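Local coordinates for 70 kDa protein (Xanthomonas sp., PDB 4B2N) that is a dihaem c-type cytochrome that acts as a rubber oxygenase, cleaving the polymer of natural rubber with dioxygen in a processive manner, at residues E424-R432 against Y634-F643; P522-P530 against R652-K660. All coordinates share one frame; numbering follows the deposited sequence.

Contact 1 of 2, residues E424-R432 against Y634-F643. With HEC (heme c), chain D.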
# COMPACT_ATOMS: atom_id res chain seq x y z
N GLU A 424 -11.26 -14.48 12.32
CA GLU A 424 -12.13 -15.68 12.41
C GLU A 424 -13.38 -15.43 11.56
O GLU A 424 -14.11 -16.39 11.20
CB GLU A 424 -12.55 -15.92 13.88
CG GLU A 424 -11.38 -16.28 14.75
CD GLU A 424 -10.56 -15.08 15.30
OE1 GLU A 424 -10.82 -13.86 14.98
OE2 GLU A 424 -9.61 -15.39 16.11
N THR A 425 -13.69 -14.15 11.33
CA THR A 425 -14.75 -13.81 10.40
C THR A 425 -14.34 -13.54 8.97
O THR A 425 -14.89 -14.15 8.07
CB THR A 425 -15.95 -12.92 10.95
OG1 THR A 425 -16.35 -11.89 10.01
CG2 THR A 425 -15.79 -12.42 12.25
N ILE A 426 -13.27 -12.73 8.76
CA ILE A 426 -12.87 -12.48 7.38
C ILE A 426 -12.25 -13.68 6.68
O ILE A 426 -12.57 -13.91 5.52
CB ILE A 426 -11.97 -11.21 7.24
CG1 ILE A 426 -11.57 -10.95 5.75
CG2 ILE A 426 -10.87 -11.19 8.29
CD1 ILE A 426 -12.86 -10.55 4.95
N ARG A 427 -11.37 -14.41 7.38
CA ARG A 427 -10.79 -15.69 6.92
C ARG A 427 -10.06 -15.59 5.57
O ARG A 427 -9.93 -16.60 4.84
CB ARG A 427 -11.85 -16.77 6.87
CG ARG A 427 -12.64 -16.82 8.16
CD ARG A 427 -13.11 -18.23 8.52
NE ARG A 427 -13.40 -19.06 7.34
CZ ARG A 427 -14.43 -18.85 6.52
NH1 ARG A 427 -15.26 -17.84 6.73
NH2 ARG A 427 -14.62 -19.65 5.48
N THR A 428 -9.62 -14.39 5.21
CA THR A 428 -8.78 -14.29 4.01
C THR A 428 -7.39 -14.73 4.41
O THR A 428 -7.11 -15.02 5.60
CB THR A 428 -8.70 -12.85 3.52
OG1 THR A 428 -8.60 -12.02 4.68
CG2 THR A 428 -9.97 -12.50 2.74
N ASP A 429 -6.47 -14.77 3.45
CA ASP A 429 -5.14 -15.31 3.72
C ASP A 429 -4.57 -14.70 4.98
O ASP A 429 -4.44 -13.45 5.09
CB ASP A 429 -4.18 -15.10 2.56
CG ASP A 429 -2.94 -15.91 2.71
OD1 ASP A 429 -2.14 -15.61 3.63
OD2 ASP A 429 -2.77 -16.88 1.95
N PRO A 430 -4.21 -15.55 5.93
CA PRO A 430 -3.79 -14.99 7.23
C PRO A 430 -2.32 -14.65 7.36
O PRO A 430 -1.94 -14.22 8.43
CB PRO A 430 -4.07 -16.12 8.19
CG PRO A 430 -3.80 -17.35 7.36
CD PRO A 430 -4.29 -17.04 5.97
N ARG A 431 -1.48 -14.81 6.34
CA ARG A 431 -0.03 -14.66 6.60
C ARG A 431 0.26 -13.22 6.98
O ARG A 431 1.11 -12.97 7.85
CB ARG A 431 0.88 -14.96 5.40
CG ARG A 431 0.78 -16.38 4.83
CD ARG A 431 1.06 -17.40 5.95
NE ARG A 431 1.15 -18.74 5.38
CZ ARG A 431 1.57 -19.83 6.04
NH1 ARG A 431 1.96 -19.74 7.31
NH2 ARG A 431 1.60 -21.01 5.39
N ARG A 432 -0.42 -12.27 6.32
CA ARG A 432 -0.10 -10.88 6.54
C ARG A 432 -0.42 -10.47 8.01
O ARG A 432 0.29 -9.71 8.62
CB ARG A 432 -0.94 -10.00 5.58
CG ARG A 432 -1.00 -8.49 5.94
CD ARG A 432 0.43 -7.89 5.97
NE ARG A 432 0.33 -6.47 6.27
CZ ARG A 432 0.14 -5.98 7.50
NH1 ARG A 432 0.19 -6.81 8.56
NH2 ARG A 432 -0.01 -4.67 7.70
N TYR A 634 2.78 -19.01 -1.08
CA TYR A 634 2.68 -18.57 0.28
C TYR A 634 2.03 -17.17 0.34
O TYR A 634 2.52 -16.25 -0.30
CB TYR A 634 4.11 -18.49 0.87
CG TYR A 634 4.22 -18.08 2.33
CD1 TYR A 634 4.30 -16.72 2.71
CD2 TYR A 634 4.28 -19.04 3.35
CE1 TYR A 634 4.46 -16.35 4.03
CE2 TYR A 634 4.40 -18.64 4.68
CZ TYR A 634 4.47 -17.32 5.00
OH TYR A 634 4.60 -16.96 6.31
N GLY A 635 0.95 -17.04 1.10
CA GLY A 635 0.36 -15.77 1.37
C GLY A 635 -0.64 -15.41 0.30
O GLY A 635 -1.28 -14.37 0.43
N ASN A 636 -0.77 -16.23 -0.76
CA ASN A 636 -1.51 -15.85 -1.96
C ASN A 636 -2.93 -16.45 -1.99
O ASN A 636 -3.61 -16.29 -2.99
CB ASN A 636 -0.79 -16.31 -3.28
CG ASN A 636 0.17 -15.23 -3.84
OD1 ASN A 636 0.51 -14.23 -3.16
ND2 ASN A 636 0.55 -15.38 -5.09
N ASP A 637 -3.38 -17.10 -0.91
CA ASP A 637 -4.68 -17.81 -0.97
C ASP A 637 -5.80 -16.83 -1.36
O ASP A 637 -5.74 -15.64 -1.02
CB ASP A 637 -5.01 -18.48 0.40
CG ASP A 637 -6.28 -19.29 0.34
OD1 ASP A 637 -6.22 -20.31 -0.31
OD2 ASP A 637 -7.33 -18.91 0.93
N ASN A 638 -6.83 -17.34 -2.06
CA ASN A 638 -7.87 -16.48 -2.58
C ASN A 638 -9.15 -16.74 -1.81
O ASN A 638 -10.21 -16.32 -2.25
CB ASN A 638 -8.08 -16.71 -4.09
CG ASN A 638 -8.62 -18.10 -4.39
OD1 ASN A 638 -8.47 -18.99 -3.57
ND2 ASN A 638 -9.27 -18.27 -5.54
N GLY A 639 -9.05 -17.41 -0.66
CA GLY A 639 -10.27 -17.86 0.10
C GLY A 639 -10.70 -16.77 1.03
O GLY A 639 -10.01 -15.76 1.17
N GLY A 640 -11.84 -16.96 1.70
CA GLY A 640 -12.25 -15.93 2.66
C GLY A 640 -13.32 -14.96 2.17
O GLY A 640 -13.78 -15.03 1.02
N HIS A 641 -13.76 -14.07 3.06
CA HIS A 641 -14.84 -13.18 2.74
C HIS A 641 -15.96 -14.02 2.10
O HIS A 641 -16.61 -13.61 1.14
CB HIS A 641 -14.30 -12.11 1.77
CG HIS A 641 -15.17 -10.90 1.65
ND1 HIS A 641 -16.29 -10.87 0.90
CD2 HIS A 641 -15.02 -9.63 2.19
CE1 HIS A 641 -16.80 -9.62 0.94
NE2 HIS A 641 -16.02 -8.88 1.74
N ASP A 642 -16.18 -15.19 2.66
CA ASP A 642 -17.08 -16.20 2.10
C ASP A 642 -18.52 -16.03 2.47
O ASP A 642 -19.39 -16.73 1.88
CB ASP A 642 -16.67 -17.59 2.61
CG ASP A 642 -15.38 -18.02 2.07
OD1 ASP A 642 -15.31 -18.20 0.84
OD2 ASP A 642 -14.41 -18.20 2.85
N PHE A 643 -18.79 -15.14 3.43
CA PHE A 643 -20.19 -14.83 3.80
C PHE A 643 -21.00 -14.25 2.64
O PHE A 643 -22.19 -14.22 2.69
CB PHE A 643 -20.23 -13.86 4.96
CG PHE A 643 -19.10 -12.83 4.93
CD1 PHE A 643 -19.15 -11.74 4.05
CD2 PHE A 643 -18.04 -12.99 5.79
CE1 PHE A 643 -18.07 -10.81 4.01
CE2 PHE A 643 -16.91 -12.08 5.73
CZ PHE A 643 -16.98 -10.99 4.88
FE HEC D . -16.09 -6.96 2.21
CHA HEC D . -12.78 -6.90 1.20
CHB HEC D . -17.16 -5.74 -0.97
CHC HEC D . -19.37 -7.49 2.98
CHD HEC D . -15.12 -7.06 5.48
NA HEC D . -15.15 -6.33 0.53
C1A HEC D . -13.78 -6.52 0.23
C2A HEC D . -13.47 -6.15 -1.15
C3A HEC D . -14.76 -5.80 -1.78
C4A HEC D . -15.75 -5.99 -0.75
CMA HEC D . -14.94 -5.32 -3.21
CAA HEC D . -12.10 -6.02 -1.80
CBA HEC D . -11.67 -4.58 -1.33
CGA HEC D . -10.19 -4.32 -1.67
O1A HEC D . -9.53 -5.29 -2.12
O2A HEC D . -9.62 -3.17 -1.57
NB HEC D . -17.94 -6.66 1.14
C1B HEC D . -18.22 -6.18 -0.07
C2B HEC D . -19.64 -6.12 -0.44
C3B HEC D . -20.29 -6.67 0.76
C4B HEC D . -19.17 -6.96 1.64
CMB HEC D . -20.22 -5.60 -1.73
CAB HEC D . -21.77 -6.93 1.00
CBB HEC D . -22.31 -7.93 0.19
NC HEC D . -17.07 -7.08 3.88
C1C HEC D . -18.42 -7.47 4.06
C2C HEC D . -18.79 -7.79 5.44
C3C HEC D . -17.55 -7.66 6.16
C4C HEC D . -16.50 -7.32 5.16
CMC HEC D . -20.16 -8.18 5.98
CAC HEC D . -17.41 -7.91 7.63
CBC HEC D . -17.80 -9.02 8.27
ND HEC D . -14.34 -6.90 3.14
C1D HEC D . -14.07 -7.02 4.44
C2D HEC D . -12.68 -7.05 4.86
C3D HEC D . -11.98 -7.02 3.59
C4D HEC D . -13.07 -6.96 2.63
CMD HEC D . -12.11 -7.14 6.25
CAD HEC D . -10.48 -7.03 3.38
CBD HEC D . -10.13 -8.50 3.10
CGD HEC D . -8.67 -8.71 2.81
O1D HEC D . -7.99 -9.53 3.44
O2D HEC D . -8.20 -7.98 1.96
O HOH W 1 -15.49 -15.53 5.46
O HOH W 2 -7.49 -17.80 3.38
O HOH W 3 -7.67 -14.38 0.84
O HOH W 4 -0.07 -19.04 2.68

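Contact 2 of 2, residues P522-P530 against R652-K660. With HEC (heme c), chain D.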
# COMPACT_ATOMS: atom_id res chain seq x y z
N PRO A 522 -9.74 -11.67 -9.11
CA PRO A 522 -9.58 -10.72 -10.21
C PRO A 522 -10.78 -9.84 -10.45
O PRO A 522 -10.64 -8.84 -11.12
CB PRO A 522 -9.40 -11.62 -11.43
CG PRO A 522 -10.17 -12.88 -11.06
CD PRO A 522 -9.86 -13.07 -9.59
N ASN A 523 -11.96 -10.19 -9.91
CA ASN A 523 -13.10 -9.30 -10.13
C ASN A 523 -14.05 -9.24 -8.95
O ASN A 523 -13.96 -10.03 -8.01
CB ASN A 523 -13.84 -9.57 -11.47
CG ASN A 523 -14.40 -10.99 -11.59
OD1 ASN A 523 -14.53 -11.58 -12.74
ND2 ASN A 523 -14.75 -11.55 -10.47
N LEU A 524 -14.94 -8.27 -8.99
CA LEU A 524 -15.81 -8.05 -7.86
C LEU A 524 -16.83 -9.15 -7.71
O LEU A 524 -17.18 -9.59 -6.55
CB LEU A 524 -16.50 -6.69 -8.00
CG LEU A 524 -16.39 -5.99 -6.66
CD1 LEU A 524 -16.02 -4.54 -6.87
CD2 LEU A 524 -17.70 -6.17 -5.88
N TRP A 525 -17.35 -9.61 -8.86
CA TRP A 525 -18.16 -10.84 -8.88
C TRP A 525 -17.56 -11.94 -7.98
O TRP A 525 -18.25 -12.55 -7.18
CB TRP A 525 -18.29 -11.31 -10.33
CG TRP A 525 -19.16 -12.52 -10.44
CD1 TRP A 525 -18.76 -13.84 -10.60
CD2 TRP A 525 -20.62 -12.55 -10.39
NE1 TRP A 525 -19.87 -14.67 -10.64
CE2 TRP A 525 -21.01 -13.94 -10.52
CE3 TRP A 525 -21.60 -11.59 -10.23
CZ2 TRP A 525 -22.35 -14.34 -10.51
CZ3 TRP A 525 -22.96 -12.00 -10.23
CH2 TRP A 525 -23.32 -13.34 -10.35
N GLY A 526 -16.25 -12.16 -8.08
CA GLY A 526 -15.56 -13.20 -7.33
C GLY A 526 -15.55 -12.97 -5.83
O GLY A 526 -15.71 -13.90 -5.04
N VAL A 527 -15.37 -11.73 -5.42
CA VAL A 527 -15.53 -11.36 -4.03
C VAL A 527 -16.94 -11.75 -3.60
O VAL A 527 -17.13 -12.27 -2.50
CB VAL A 527 -15.30 -9.85 -3.87
CG1 VAL A 527 -15.60 -9.40 -2.45
CG2 VAL A 527 -13.85 -9.51 -4.29
N LEU A 528 -17.90 -11.49 -4.49
CA LEU A 528 -19.32 -11.69 -4.17
C LEU A 528 -19.77 -13.13 -4.30
O LEU A 528 -20.81 -13.53 -3.77
CB LEU A 528 -20.18 -10.74 -5.02
CG LEU A 528 -20.03 -9.27 -4.57
CD1 LEU A 528 -20.97 -8.42 -5.37
CD2 LEU A 528 -20.29 -9.03 -3.09
N LYS A 529 -18.98 -13.93 -5.02
CA LYS A 529 -19.33 -15.32 -5.25
C LYS A 529 -18.13 -16.21 -5.16
O LYS A 529 -17.44 -16.41 -6.20
CB LYS A 529 -19.98 -15.41 -6.60
CG LYS A 529 -20.63 -16.73 -6.81
CD LYS A 529 -21.89 -16.41 -7.54
CE LYS A 529 -22.00 -17.24 -8.75
NZ LYS A 529 -22.84 -18.42 -8.40
N PRO A 530 -17.80 -16.67 -3.93
CA PRO A 530 -16.53 -17.37 -3.69
C PRO A 530 -16.30 -18.49 -4.67
O PRO A 530 -15.18 -18.68 -5.10
CB PRO A 530 -16.69 -17.90 -2.28
CG PRO A 530 -17.47 -16.83 -1.63
CD PRO A 530 -18.50 -16.43 -2.66
N ARG A 652 -26.19 -10.07 -6.31
CA ARG A 652 -24.79 -9.74 -6.77
C ARG A 652 -24.71 -8.73 -7.90
O ARG A 652 -23.93 -7.76 -7.82
CB ARG A 652 -24.03 -11.02 -7.14
CG ARG A 652 -23.89 -12.02 -6.00
CD ARG A 652 -23.34 -13.35 -6.46
NE ARG A 652 -23.02 -14.13 -5.26
CZ ARG A 652 -23.58 -15.28 -4.96
NH1 ARG A 652 -24.51 -15.76 -5.77
NH2 ARG A 652 -23.28 -15.91 -3.81
N TRP A 653 -25.47 -8.93 -8.99
CA TRP A 653 -25.50 -7.90 -10.04
C TRP A 653 -25.96 -6.54 -9.54
O TRP A 653 -25.39 -5.52 -9.97
CB TRP A 653 -26.40 -8.34 -11.21
CG TRP A 653 -25.86 -9.56 -11.90
CD1 TRP A 653 -26.43 -10.81 -11.97
CD2 TRP A 653 -24.58 -9.68 -12.64
NE1 TRP A 653 -25.64 -11.71 -12.68
CE2 TRP A 653 -24.52 -11.08 -13.13
CE3 TRP A 653 -23.53 -8.83 -12.92
CZ2 TRP A 653 -23.44 -11.56 -13.87
CZ3 TRP A 653 -22.46 -9.31 -13.69
CH2 TRP A 653 -22.42 -10.65 -14.17
N ALA A 654 -26.94 -6.50 -8.59
CA ALA A 654 -27.42 -5.21 -8.07
C ALA A 654 -26.32 -4.55 -7.28
O ALA A 654 -26.08 -3.32 -7.41
CB ALA A 654 -28.67 -5.36 -7.20
N LEU A 655 -25.63 -5.36 -6.48
CA LEU A 655 -24.54 -4.84 -5.65
C LEU A 655 -23.42 -4.36 -6.55
O LEU A 655 -22.82 -3.31 -6.26
CB LEU A 655 -24.02 -5.93 -4.74
CG LEU A 655 -24.76 -6.22 -3.41
CD1 LEU A 655 -24.21 -7.54 -2.90
CD2 LEU A 655 -24.55 -5.09 -2.38
N ILE A 656 -23.14 -5.07 -7.65
CA ILE A 656 -22.10 -4.56 -8.58
C ILE A 656 -22.46 -3.23 -9.22
O ILE A 656 -21.63 -2.31 -9.31
CB ILE A 656 -21.72 -5.62 -9.64
CG1 ILE A 656 -20.81 -6.66 -8.98
CG2 ILE A 656 -21.00 -5.00 -10.83
CD1 ILE A 656 -20.93 -8.01 -9.72
N GLU A 657 -23.70 -3.12 -9.67
CA GLU A 657 -24.16 -1.87 -10.22
C GLU A 657 -24.04 -0.76 -9.18
O GLU A 657 -23.66 0.38 -9.51
CB GLU A 657 -25.63 -2.01 -10.63
CG GLU A 657 -25.92 -1.02 -11.72
CD GLU A 657 -25.25 -1.36 -13.04
OE1 GLU A 657 -24.62 -2.44 -13.18
OE2 GLU A 657 -25.28 -0.49 -13.93
N TYR A 658 -24.40 -1.05 -7.93
CA TYR A 658 -24.26 -0.04 -6.90
C TYR A 658 -22.78 0.39 -6.71
O TYR A 658 -22.47 1.60 -6.57
CB TYR A 658 -24.85 -0.56 -5.59
CG TYR A 658 -24.64 0.41 -4.45
CD1 TYR A 658 -25.08 1.74 -4.56
CD2 TYR A 658 -24.04 0.01 -3.26
CE1 TYR A 658 -24.90 2.63 -3.53
CE2 TYR A 658 -23.85 0.90 -2.21
CZ TYR A 658 -24.30 2.21 -2.37
OH TYR A 658 -24.18 3.10 -1.39
N ILE A 659 -21.87 -0.55 -6.77
CA ILE A 659 -20.45 -0.22 -6.53
C ILE A 659 -19.90 0.69 -7.65
O ILE A 659 -18.95 1.51 -7.43
CB ILE A 659 -19.60 -1.48 -6.30
CG1 ILE A 659 -19.98 -2.13 -4.96
CG2 ILE A 659 -18.08 -1.14 -6.35
CD1 ILE A 659 -19.67 -3.59 -4.85
N LYS A 660 -20.44 0.51 -8.86
CA LYS A 660 -20.15 1.42 -9.97
C LYS A 660 -20.41 2.90 -9.61
O LYS A 660 -19.74 3.75 -10.13
CB LYS A 660 -20.95 1.04 -11.23
CG LYS A 660 -20.59 -0.31 -11.81
CD LYS A 660 -21.42 -0.58 -13.07
CE LYS A 660 -21.22 -1.96 -13.68
NZ LYS A 660 -22.22 -2.23 -14.78
FE HEC D . -16.09 -6.96 2.21
CHA HEC D . -12.78 -6.90 1.20
CHB HEC D . -17.16 -5.74 -0.97
CHC HEC D . -19.37 -7.49 2.98
CHD HEC D . -15.12 -7.06 5.48
NA HEC D . -15.15 -6.33 0.53
C1A HEC D . -13.78 -6.52 0.23
C2A HEC D . -13.47 -6.15 -1.15
C3A HEC D . -14.76 -5.80 -1.78
C4A HEC D . -15.75 -5.99 -0.75
CMA HEC D . -14.94 -5.32 -3.21
CAA HEC D . -12.10 -6.02 -1.80
CBA HEC D . -11.67 -4.58 -1.33
CGA HEC D . -10.19 -4.32 -1.67
O1A HEC D . -9.53 -5.29 -2.12
O2A HEC D . -9.62 -3.17 -1.57
NB HEC D . -17.94 -6.66 1.14
C1B HEC D . -18.22 -6.18 -0.07
C2B HEC D . -19.64 -6.12 -0.44
C3B HEC D . -20.29 -6.67 0.76
C4B HEC D . -19.17 -6.96 1.64
CMB HEC D . -20.22 -5.60 -1.73
CAB HEC D . -21.77 -6.93 1.00
CBB HEC D . -22.31 -7.93 0.19
NC HEC D . -17.07 -7.08 3.88
C1C HEC D . -18.42 -7.47 4.06
C2C HEC D . -18.79 -7.79 5.44
C3C HEC D . -17.55 -7.66 6.16
C4C HEC D . -16.50 -7.32 5.16
CMC HEC D . -20.16 -8.18 5.98
CAC HEC D . -17.41 -7.91 7.63
CBC HEC D . -17.80 -9.02 8.27
ND HEC D . -14.34 -6.90 3.14
C1D HEC D . -14.07 -7.02 4.44
C2D HEC D . -12.68 -7.05 4.86
C3D HEC D . -11.98 -7.02 3.59
C4D HEC D . -13.07 -6.96 2.63
CMD HEC D . -12.11 -7.14 6.25
CAD HEC D . -10.48 -7.03 3.38
CBD HEC D . -10.13 -8.50 3.10
CGD HEC D . -8.67 -8.71 2.81
O1D HEC D . -7.99 -9.53 3.44
O2D HEC D . -8.20 -7.98 1.96

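Contact 1 of 2, residues E424-R432 against Y634-F643
Ile426 meets His641 twice, once by backbone and once by side chain. His641 N gives Ile426 O a hydrogen bond of 2.7 Å that is practically straight (179°). Ile426 CD1 lies at the edge of the imidazole, 3.6 Å from His641 CD2. On one face of that ring sits Phe643 CE1. The imidazole is thus held at edge and face while its NE2 binds the haem iron at 2.0 Å. His394 is the other axial ligand, so the iron has the bis-histidine coordination found in many c-type cytochromes. Thr428 OG1 donates to propionate oxygen O1D of the same haem at 2.8 Å. Behind the ligand, Gly640 CA lies 3.3 Å from Arg427 O, a close approach made possible by the absence of a side chain. Arg427 NH2 forms a salt bridge with Asp642 OD2 at 3.0 Å. Further out, Asp429 uses both carboxylate oxygens. OD1 accepts a hydrogen bond from Arg431 N, closing an Asx turn, and OD2 accepts from Asp637 N at 2.9 Å. With CG anti to its own nitrogen (chi1 -167°), the carboxylate extends to the 634-643 loop. Last, the Arg431 guanidinium lies over one face of Tyr634, planes 18° apart; Tyr634 OH is hydrogen-bonded to His282 O.

Contact 2 of 2, residues P522-P530 against R652-K660
Trp525 is sandwiched between two side chains from successive residues of the other helix. On one face lies Arg652, whose CD makes a CH-pi contact 4.2 Å from the centroid of the six-membered ring of Trp525. On the opposite face the six-membered ring of Trp653 forms an offset stack, centroids 4.4 Å apart and planes at 28°. Ile656 CD1 meets the edge of Trp525, 3.7 Å from its CE3. The indole NE1 is hydrogen-bonded to Asp532 OD2. Arg652 runs extended from CG to NE past Trp525. Its NE donates to Leu528 O at 2.7 Å, close to the guanidinium plane but well above the carbonyl plane. Lys529 CD lies over one guanidinium face, 3.2 Å from Arg652 NH1. Asp649 forms a salt bridge with Arg652 and a long, weak ion pair with Lys529, so the two positive ends share one carboxylate. Beyond the indole, toward the haem, the contact is aliphatic. Leu524 CD2 and Ile659 CD1 meet tip to tip at a tight 3.4 Å. Leu528 CD1 rests against Leu655 CB and Ile656 CG1. Leu524, Val527, Leu528, Leu655 and Ile659 also touch the haem, so this packing forms part of its pocket wall. The short helix 524-528 crosses the C-terminal helix at 133°, with axes 10.2 Å apart. Ala654, Leu655, Glu657 and Tyr658 of the latter pack on helix 357-369, and backbone hydrogen bonds tie Leu524 and Trp525 to Leu565 and Lys564.

How the contacts relate
Both contacts line the pocket of one haem c, the one joined to Cys390 and Cys393. Contact 1 supplies the axial ligand and a propionate bond. Contact 2 supplies apolar atoms only, with Leu655 CD1 3.6 Å from haem CBB. Their centres are 18 Å apart, yet they touch directly. Val527 CG1 packs 3.6 Å from His641 CE1, and Pro530 CB lies 3.4 Å from Asp642 OD1. In sequence their segments alternate, and both pairings reach the same haem. At the far end of contact 1, Arg432 is a binding residue of the other haem, and the Arg431 side chain is about 10 Å from that haem. Contact 1 thus spans the region between the two haems.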